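Imelysin (Bacteroides ovatus ATCC 8483, PDB 3OYV) is an imelysin-family protein, possibly a peptidase, and is probably involved in bacterial iron uptake at the outer membrane. Local coordinates at residues E114-W119 against D303-D308; H120-Y125 against I178-R183. One frame throughout, in Å; residues are numbered along the deposited sequence.

Contact 1: E114-W119 against D303-D308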
ATOM      1  N   GLU A 114       1.063  10.638  -5.596  1.00  9.81           N
ATOM      2  CA  GLU A 114       1.474   9.249  -5.476  0.60 10.46           C
ATOM      3  C   GLU A 114       0.731   8.371  -6.481  1.00 10.24           C
ATOM      4  O   GLU A 114      -0.492   8.390  -6.550  1.00 10.80           O
ATOM      5  CB  GLU A 114       1.191   8.752  -4.051  0.60 11.33           C
ATOM      6  CG  GLU A 114       1.304   7.224  -3.868  0.60 13.21           C
ATOM      7  CD  GLU A 114       0.729   6.732  -2.544  0.60 13.15           C
ATOM      8  OE1 GLU A 114       0.994   7.373  -1.511  0.60 17.92           O
ATOM      9  OE2 GLU A 114       0.017   5.688  -2.528  0.60 11.11           O
ATOM     10  N   SER A 115       1.474   7.597  -7.258  1.00  9.69           N
ATOM     11  CA  SER A 115       0.976   6.680  -8.296  1.00 10.36           C
ATOM     12  C   SER A 115       0.535   7.399  -9.588  1.00 10.64           C
ATOM     13  O   SER A 115      -0.158   6.817 -10.435  1.00 10.86           O
ATOM     14  CB  SER A 115      -0.107   5.724  -7.804  1.00 10.51           C
ATOM     15  OG  SER A 115       0.402   4.807  -6.862  1.00 12.16           O
ATOM     16  N   TRP A 116       0.994   8.638  -9.820  1.00 10.59           N
ATOM     17  CA  TRP A 116       0.622   9.302 -11.055  1.00 10.66           C
ATOM     18  C   TRP A 116       1.306   8.733 -12.286  1.00 10.08           C
ATOM     19  O   TRP A 116       0.781   8.852 -13.377  1.00 10.81           O
ATOM     20  CB  TRP A 116       0.865  10.804 -10.976  1.00 11.59           C
ATOM     21  CG  TRP A 116       2.286  11.309 -11.253  1.00 11.56           C
ATOM     22  CD1 TRP A 116       3.256  11.574 -10.333  1.00 10.78           C
ATOM     23  CD2 TRP A 116       2.870  11.608 -12.531  1.00 12.85           C
ATOM     24  NE1 TRP A 116       4.397  12.035 -10.945  1.00 11.11           N
ATOM     25  CE2 TRP A 116       4.175  12.087 -12.289  1.00 11.17           C
ATOM     26  CE3 TRP A 116       2.401  11.558 -13.842  1.00 13.32           C
ATOM     27  CZ2 TRP A 116       5.041  12.460 -13.328  1.00 12.94           C
ATOM     28  CZ3 TRP A 116       3.246  11.963 -14.873  1.00 15.21           C
ATOM     29  CH2 TRP A 116       4.543  12.415 -14.602  1.00 14.61           C
ATOM     30  N   TYR A 117       2.491   8.116 -12.131  1.00  9.99           N
ATOM     31  CA  TYR A 117       3.216   7.708 -13.305  1.00 10.04           C
ATOM     32  C   TYR A 117       2.366   6.763 -14.133  1.00 10.64           C
ATOM     33  O   TYR A 117       2.437   6.760 -15.359  1.00 10.66           O
ATOM     34  CB  TYR A 117       4.510   6.985 -12.985  1.00 10.63           C
ATOM     35  CG  TYR A 117       5.514   7.649 -12.097  1.00  9.84           C
ATOM     36  CD1 TYR A 117       5.831   8.998 -12.210  1.00 11.02           C
ATOM     37  CD2 TYR A 117       6.175   6.928 -11.134  1.00 10.41           C
ATOM     38  CE1 TYR A 117       6.791   9.562 -11.402  1.00 11.47           C
ATOM     39  CE2 TYR A 117       7.162   7.476 -10.340  1.00 11.44           C
ATOM     40  CZ  TYR A 117       7.455   8.810 -10.463  1.00 11.43           C
ATOM     41  OH  TYR A 117       8.424   9.340  -9.636  1.00 12.62           O
ATOM     42  N   SER A 118       1.567   5.943 -13.441  1.00 10.78           N
ATOM     43  CA  SER A 118       0.712   4.941 -14.064  1.00 11.11           C
ATOM     44  C   SER A 118      -0.761   5.382 -14.131  1.00 11.08           C
ATOM     45  O   SER A 118      -1.647   4.590 -14.449  1.00 11.76           O
ATOM     46  CB  SER A 118       0.837   3.624 -13.285  1.00 11.00           C
ATOM     47  OG  SER A 118       0.555   3.831 -11.942  1.00 11.23           O
ATOM     48  N   TRP A 119      -1.027   6.642 -13.775  1.00 11.06           N
ATOM     49  CA  TRP A 119      -2.405   7.190 -13.652  1.00 11.36           C
ATOM     50  C   TRP A 119      -3.268   6.304 -12.751  1.00 11.93           C
ATOM     51  O   TRP A 119      -4.454   6.055 -13.001  1.00 13.51           O
ATOM     52  CB  TRP A 119      -3.053   7.374 -15.024  1.00 12.83           C
ATOM     53  CG  TRP A 119      -2.593   8.553 -15.809  1.00 13.20           C
ATOM     54  CD1 TRP A 119      -1.481   9.292 -15.609  1.00 14.35           C
ATOM     55  CD2 TRP A 119      -3.253   9.117 -16.937  1.00 12.98           C
ATOM     56  NE1 TRP A 119      -1.395  10.285 -16.537  1.00 15.10           N
ATOM     57  CE2 TRP A 119      -2.482  10.209 -17.361  1.00 12.16           C
ATOM     58  CE3 TRP A 119      -4.450   8.824 -17.613  1.00 16.55           C
ATOM     59  CZ2 TRP A 119      -2.848  11.007 -18.471  1.00 15.06           C
ATOM     60  CZ3 TRP A 119      -4.831   9.640 -18.702  1.00 18.16           C
ATOM     61  CH2 TRP A 119      -4.027  10.715 -19.111  1.00 18.88           C
ATOM     62  N   ASP A 303       7.888   1.109  -0.305  1.00 10.47           N
ATOM     63  CA  ASP A 303       6.856   2.003  -0.821  1.00 10.54           C
ATOM     64  C   ASP A 303       7.083   3.480  -0.548  1.00 11.10           C
ATOM     65  O   ASP A 303       6.136   4.207  -0.297  1.00 11.49           O
ATOM     66  CB  ASP A 303       5.495   1.592  -0.230  1.00 12.19           C
ATOM     67  CG  ASP A 303       4.307   2.157  -1.001  1.00 12.03           C
ATOM     68  OD1 ASP A 303       4.348   2.206  -2.254  1.00 12.25           O
ATOM     69  OD2 ASP A 303       3.316   2.523  -0.323  1.00 13.90           O
ATOM     70  N   SER A 304       8.323   3.962  -0.631  1.00 10.94           N
ATOM     71  CA  SER A 304       8.534   5.369  -0.412  1.00 10.61           C
ATOM     72  C   SER A 304       7.911   6.202  -1.496  1.00 10.92           C
ATOM     73  O   SER A 304       7.886   5.820  -2.669  1.00 11.06           O
ATOM     74  CB  SER A 304      10.028   5.734  -0.347  1.00 11.43           C
ATOM     75  OG  SER A 304      10.602   5.319   0.868  1.00 14.15           O
ATOM     76  N   TRP A 305       7.444   7.377  -1.091  1.00 12.40           N
ATOM     77  CA  TRP A 305       6.967   8.413  -2.000  1.00 12.45           C
ATOM     78  C   TRP A 305       7.055   9.732  -1.238  1.00 14.41           C
ATOM     79  O   TRP A 305       6.597   9.791  -0.113  1.00 15.63           O
ATOM     80  CB  TRP A 305       5.527   8.160  -2.476  1.00 12.80           C
ATOM     81  CG  TRP A 305       5.099   9.214  -3.433  1.00 12.22           C
ATOM     82  CD1 TRP A 305       4.364  10.327  -3.160  1.00 15.16           C
ATOM     83  CD2 TRP A 305       5.497   9.325  -4.793  1.00 12.61           C
ATOM     84  NE1 TRP A 305       4.224  11.081  -4.275  1.00 13.23           N
ATOM     85  CE2 TRP A 305       4.912  10.491  -5.300  1.00 13.11           C
ATOM     86  CE3 TRP A 305       6.250   8.521  -5.650  1.00 12.11           C
ATOM     87  CZ2 TRP A 305       5.079  10.894  -6.613  1.00 11.92           C
ATOM     88  CZ3 TRP A 305       6.423   8.915  -6.949  1.00 12.97           C
ATOM     89  CH2 TRP A 305       5.837  10.087  -7.435  1.00 13.15           C
ATOM     90  N   PRO A 306       7.643  10.780  -1.829  1.00 13.85           N
ATOM     91  CA  PRO A 306       8.240  10.916  -3.151  1.00 14.06           C
ATOM     92  C   PRO A 306       9.583  10.210  -3.276  1.00 13.63           C
ATOM     93  O   PRO A 306      10.111   9.718  -2.299  1.00 13.83           O
ATOM     94  CB  PRO A 306       8.418  12.431  -3.301  1.00 16.60           C
ATOM     95  CG  PRO A 306       8.572  12.915  -1.958  1.00 18.27           C
ATOM     96  CD  PRO A 306       7.675  12.065  -1.095  1.00 15.53           C
ATOM     97  N   LEU A 307      10.085  10.165  -4.496  1.00 13.88           N
ATOM     98  CA  LEU A 307      11.357   9.558  -4.827  1.00 13.06           C
ATOM     99  C   LEU A 307      12.410  10.641  -5.053  1.00 15.90           C
ATOM    100  O   LEU A 307      12.075  11.793  -5.307  1.00 16.64           O
ATOM    101  CB  LEU A 307      11.239   8.750  -6.121  1.00 13.94           C
ATOM    102  CG  LEU A 307      10.167   7.654  -6.119  1.00 13.86           C
ATOM    103  CD1 LEU A 307      10.079   6.969  -7.475  1.00 13.32           C
ATOM    104  CD2 LEU A 307      10.439   6.647  -4.990  1.00 13.52           C
ATOM    105  N   ASP A 308      13.677  10.227  -5.032  1.00 17.29           N
ATOM    106  CA  ASP A 308      14.775  11.068  -5.525  1.00 17.93           C
ATOM    107  C   ASP A 308      14.889  10.742  -7.019  1.00 17.24           C
ATOM    108  O   ASP A 308      15.680   9.890  -7.439  1.00 18.13           O
ATOM    109  CB  ASP A 308      16.076  10.793  -4.786  1.00 19.62           C
ATOM    110  CG  ASP A 308      17.177  11.771  -5.164  1.00 20.84           C
ATOM    111  OD1 ASP A 308      17.037  12.463  -6.202  1.00 21.03           O
ATOM    112  OD2 ASP A 308      18.166  11.814  -4.409  1.00 28.31           O
TER

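Contact 2: H120-Y125 against I178-R183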
ATOM      1  N   HIS A 120      -2.642   5.802 -11.708  1.00 11.46           N
ATOM      2  CA  HIS A 120      -3.228   4.793 -10.824  1.00 11.00           C
ATOM      3  C   HIS A 120      -3.649   5.352  -9.459  1.00 10.18           C
ATOM      4  O   HIS A 120      -4.103   4.612  -8.588  1.00 10.87           O
ATOM      5  CB  HIS A 120      -2.175   3.660 -10.729  1.00 11.54           C
ATOM      6  CG  HIS A 120      -2.491   2.581  -9.754  1.00 11.65           C
ATOM      7  ND1 HIS A 120      -3.519   1.684  -9.950  1.00 11.85           N
ATOM      8  CD2 HIS A 120      -1.881   2.223  -8.608  1.00 14.00           C
ATOM      9  CE1 HIS A 120      -3.556   0.847  -8.924  1.00 12.41           C
ATOM     10  NE2 HIS A 120      -2.552   1.140  -8.108  1.00 13.27           N
ATOM     11  N   SER A 121      -3.478   6.652  -9.224  1.00 10.57           N
ATOM     12  CA  SER A 121      -3.725   7.211  -7.881  0.60 10.11           C
ATOM     13  C   SER A 121      -5.144   6.930  -7.379  1.00  9.63           C
ATOM     14  O   SER A 121      -5.314   6.542  -6.240  1.00 10.80           O
ATOM     15  CB  SER A 121      -3.422   8.730  -7.808  0.60  9.32           C
ATOM     16  OG  SER A 121      -4.267   9.499  -8.614  0.60  9.70           O
ATOM     17  N   ARG A 122      -6.162   7.172  -8.210  1.00 10.60           N
ATOM     18  CA  ARG A 122      -7.528   6.907  -7.765  1.00 10.16           C
ATOM     19  C   ARG A 122      -7.686   5.471  -7.262  1.00  9.56           C
ATOM     20  O   ARG A 122      -8.236   5.231  -6.208  1.00 11.56           O
ATOM     21  CB  ARG A 122      -8.538   7.170  -8.887  1.00 10.41           C
ATOM     22  CG  ARG A 122      -8.784   8.648  -9.153  1.00 12.53           C
ATOM     23  CD  ARG A 122      -9.439   8.916 -10.503  1.00 12.33           C
ATOM     24  NE  ARG A 122     -10.733   8.231 -10.623  1.00 13.16           N
ATOM     25  CZ  ARG A 122     -10.941   7.051 -11.195  1.00 15.90           C
ATOM     26  NH1 ARG A 122      -9.971   6.382 -11.792  1.00 15.13           N
ATOM     27  NH2 ARG A 122     -12.172   6.515 -11.180  1.00 16.52           N
ATOM     28  N   ASP A 123      -7.225   4.520  -8.069  1.00 11.48           N
ATOM     29  CA  ASP A 123      -7.410   3.126  -7.737  1.00 11.74           C
ATOM     30  C   ASP A 123      -6.583   2.723  -6.516  1.00 10.62           C
ATOM     31  O   ASP A 123      -7.043   1.964  -5.677  1.00 11.45           O
ATOM     32  CB  ASP A 123      -7.107   2.248  -8.955  1.00 11.32           C
ATOM     33  CG  ASP A 123      -8.172   2.313 -10.037  1.00 15.87           C
ATOM     34  OD1 ASP A 123      -9.298   2.764  -9.747  1.00 16.82           O
ATOM     35  OD2 ASP A 123      -7.851   1.880 -11.172  1.00 19.23           O
ATOM     36  N   ASP A 124      -5.361   3.257  -6.415  1.00 10.26           N
ATOM     37  CA  ASP A 124      -4.496   3.064  -5.267  1.00  9.12           C
ATOM     38  C   ASP A 124      -5.230   3.489  -3.994  1.00 10.87           C
ATOM     39  O   ASP A 124      -5.394   2.715  -3.047  1.00  9.64           O
ATOM     40  CB  ASP A 124      -3.241   3.898  -5.549  1.00  9.56           C
ATOM     41  CG  ASP A 124      -2.247   3.970  -4.408  1.00 10.10           C
ATOM     42  OD1 ASP A 124      -2.431   3.419  -3.309  1.00 12.20           O
ATOM     43  OD2 ASP A 124      -1.183   4.620  -4.637  1.00 13.38           O
ATOM     44  N   TYR A 125      -5.694   4.734  -3.981  1.00 10.30           N
ATOM     45  CA  TYR A 125      -6.249   5.294  -2.750  1.00 10.09           C
ATOM     46  C   TYR A 125      -7.570   4.610  -2.401  1.00 10.02           C
ATOM     47  O   TYR A 125      -7.885   4.429  -1.221  1.00 11.42           O
ATOM     48  CB  TYR A 125      -6.432   6.815  -2.821  1.00 10.71           C
ATOM     49  CG  TYR A 125      -5.239   7.629  -3.318  1.00 11.78           C
ATOM     50  CD1 TYR A 125      -3.932   7.115  -3.348  1.00 12.74           C
ATOM     51  CD2 TYR A 125      -5.447   8.922  -3.780  1.00 11.68           C
ATOM     52  CE1 TYR A 125      -2.884   7.863  -3.873  1.00 11.21           C
ATOM     53  CE2 TYR A 125      -4.412   9.667  -4.289  1.00 13.18           C
ATOM     54  CZ  TYR A 125      -3.127   9.146  -4.331  1.00 11.90           C
ATOM     55  OH  TYR A 125      -2.132   9.931  -4.906  1.00 12.99           O
ATOM     56  N   ILE A 178     -13.490  11.135  -8.534  1.00 15.89           N
ATOM     57  CA  ILE A 178     -12.526  12.103  -9.053  1.00 14.99           C
ATOM     58  C   ILE A 178     -12.328  11.763 -10.517  1.00 15.29           C
ATOM     59  O   ILE A 178     -12.138  10.598 -10.872  1.00 15.99           O
ATOM     60  CB  ILE A 178     -11.179  12.031  -8.311  1.00 13.23           C
ATOM     61  CG1 ILE A 178     -11.315  12.395  -6.829  1.00 15.73           C
ATOM     62  CG2 ILE A 178     -10.135  12.939  -9.026  1.00 14.89           C
ATOM     63  CD1 ILE A 178     -10.065  12.141  -5.955  1.00 15.09           C
ATOM     64  N   PRO A 179     -12.384  12.767 -11.424  1.00 16.29           N
ATOM     65  CA  PRO A 179     -12.168  12.406 -12.819  1.00 16.02           C
ATOM     66  C   PRO A 179     -10.760  11.814 -13.044  1.00 14.35           C
ATOM     67  O   PRO A 179      -9.775  12.294 -12.481  1.00 15.43           O
ATOM     68  CB  PRO A 179     -12.359  13.748 -13.584  1.00 16.76           C
ATOM     69  CG  PRO A 179     -13.185  14.572 -12.675  1.00 18.08           C
ATOM     70  CD  PRO A 179     -12.795  14.178 -11.266  1.00 16.53           C
ATOM     71  N   GLN A 180     -10.702  10.773 -13.848  1.00 15.93           N
ATOM     72  CA  GLN A 180      -9.445  10.106 -14.157  1.00 15.38           C
ATOM     73  C   GLN A 180      -8.639  10.941 -15.144  1.00 15.45           C
ATOM     74  O   GLN A 180      -9.170  11.352 -16.163  1.00 16.71           O
ATOM     75  CB  GLN A 180      -9.739   8.714 -14.750  1.00 16.88           C
ATOM     76  CG  GLN A 180      -8.570   7.963 -15.362  1.00 16.69           C
ATOM     77  CD  GLN A 180      -7.560   7.460 -14.359  1.00 14.01           C
ATOM     78  OE1 GLN A 180      -7.668   7.719 -13.146  1.00 14.43           O
ATOM     79  NE2 GLN A 180      -6.595   6.687 -14.849  1.00 17.97           N
ATOM     80  N   PRO A 181      -7.341  11.176 -14.870  1.00 13.55           N
ATOM     81  CA  PRO A 181      -6.596  10.851 -13.667  1.00 11.69           C
ATOM     82  C   PRO A 181      -6.655  11.983 -12.659  1.00 11.16           C
ATOM     83  O   PRO A 181      -6.734  13.150 -13.021  1.00 12.79           O
ATOM     84  CB  PRO A 181      -5.174  10.698 -14.211  1.00 12.46           C
ATOM     85  CG  PRO A 181      -5.122  11.748 -15.322  1.00 12.07           C
ATOM     86  CD  PRO A 181      -6.468  11.727 -15.939  1.00 13.01           C
ATOM     87  N   PHE A 182      -6.533  11.641 -11.398  1.00 11.44           N
ATOM     88  CA  PHE A 182      -6.520  12.641 -10.330  1.00 11.73           C
ATOM     89  C   PHE A 182      -5.469  13.707 -10.619  1.00 12.16           C
ATOM     90  O   PHE A 182      -5.714  14.890 -10.399  1.00 12.06           O
ATOM     91  CB  PHE A 182      -6.287  11.958  -8.963  1.00 11.58           C
ATOM     92  CG  PHE A 182      -5.939  12.878  -7.840  1.00 10.92           C
ATOM     93  CD1 PHE A 182      -6.678  14.022  -7.560  1.00 12.70           C
ATOM     94  CD2 PHE A 182      -4.879  12.548  -6.994  1.00 10.16           C
ATOM     95  CE1 PHE A 182      -6.315  14.823  -6.491  1.00 11.69           C
ATOM     96  CE2 PHE A 182      -4.521  13.340  -5.936  1.00 12.31           C
ATOM     97  CZ  PHE A 182      -5.236  14.498  -5.677  1.00 12.33           C
ATOM     98  N   ARG A 183      -4.296  13.322 -11.104  1.00 11.77           N
ATOM     99  CA  ARG A 183      -3.241  14.306 -11.308  0.60 12.70           C
ATOM    100  C   ARG A 183      -3.644  15.453 -12.237  1.00 13.37           C
ATOM    101  O   ARG A 183      -3.102  16.545 -12.106  1.00 13.87           O
ATOM    102  CB  ARG A 183      -1.971  13.624 -11.811  0.60 14.17           C
ATOM    103  CG  ARG A 183      -0.822  14.582 -12.050  0.60 17.58           C
ATOM    104  CD  ARG A 183       0.269  13.879 -12.724  0.60 18.46           C
ATOM    105  NE  ARG A 183       1.470  14.673 -12.931  0.60 16.31           N
ATOM    106  CZ  ARG A 183       1.856  15.203 -14.097  0.60 17.46           C
ATOM    107  NH1 ARG A 183       1.108  15.135 -15.179  0.60 16.75           N
ATOM    108  NH2 ARG A 183       3.007  15.859 -14.165  0.60 17.83           N
TER
HETATM  109  O   HOH W   1      -5.836   8.592 -11.126  1.00 11.69           O
HETATM  110  O   HOH W   2      -6.584   5.186 -11.020  1.00 13.65           O

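Contact 1: E114-W119 against D303-D308
Trp305 sets its CG anti to the backbone N (chi1 -178°), which sends the indole straight at the 114-119 loop, while Tyr117, its CG beside its own backbone N (chi1 -55°), reaches back so that the two aromatics meet tip to tip. They form an offset edge-to-face pair: the six-membered rim of Trp305 is turned toward the phenol face, with the planes at 74° and the six-membered centroids 5.4 Å apart. Seen from the indole, the phenol end arrives at its edge, and Tyr117 OH lies 3.4 Å from Trp305 CZ3. Backbone carbon supplies the next layer, since Glu114 CA sits over the five-membered ring, 3.7 Å from its centroid, in a CH-pi contact. Glu114 CB extends this cover, 3.7 Å from Trp305 CD1. No hydrogen bond spans the two segments, yet the polar atoms find partners close by: Trp305 NE1 donates to Ala112 O and Tyr117 OH pairs with Gln309 OE1. Helix 343-351 backs the site, bringing His345 edge-to-face onto Trp305 and Glu348 to Ser118; these two belong to the GxHxxE signature of imelysin-like proteins. Two loops thereby pack in front of that motif, one from each of the sequence's two imelysin regions. Leu307 completes the hydrophobic side, its CD1 at the edge of the phenol and 3.6 Å from Tyr117 OH. Beyond the packing, in the given one of its two conformers, Glu114 OE2 hydrogen-bonds Lys93 NZ.

Contact 2: H120-Y125 against I178-R183
Gln180 lays its CB over one face of the Arg122 guanidinium, while the edge of the Phe182 ring receives Ser121 OG in its plane, in one of that serine's two conformers. The Tyr125 side chain runs across that of Phe182 at about a right angle, its CE2 4.0 Å from Phe182 CD2, and its ring has the carbonyl of Ser121 over one face. The polar half belongs to Arg122, whose chain bends at chi3 (59°) and folds its head back onto the loop. NH1 donates to Gln180 OE1 at 3.0 Å, from 58° out of the carbonyl plane and thus away from the lone pairs. A weak bond runs from NE to Ile178 O, 2.8 Å long but bent to 122° at the hydrogen, and NH2 reaches Gln176 O. The cationic head is therefore gathered around carbonyls at the C-terminal end of helix 158-177, where the helix dipole would be expected to favour a positive charge. An alanine in place of Arg122 would probably leave Ile178 O and Gln176 O without the arginine donors and set the Gln180 amide freer to turn, although its NE2 would still have Trp119 O. Water adds a bridge: water 1 accepts from Arg122 N (3.3 Å) and from Phe182 N (3.1 Å), so it joins the first turn of helix 121-137 to the start of the 3-10 turn 182-183. This helix start thus rests on the connection between helices 158-177 and 189-214, with helix 71-102 packing Ile94 against both Tyr125 and Phe182.

How the contacts relate
Segments 114-119 and 120-125 are consecutive, so one continuous run of chain faces two partners. Contact 1 is the buried one, nearer the centre of the chain, joining loops far apart in sequence through aromatic packing without a hydrogen bond between them. Contact 2, only partly buried, closes a shorter span within the first imelysin region and relies on a guanidinium, backbone carbonyls and ordered water beside a small apolar patch. The two are wired together: Ser115 OG lies 2.7 Å from Asp124 OD2 in a probable hydrogen bond, and Arg183 makes a cation-pi contact with Trp116. Solvent-assisted polar bonding thus gives way inward to ring packing near the family motif.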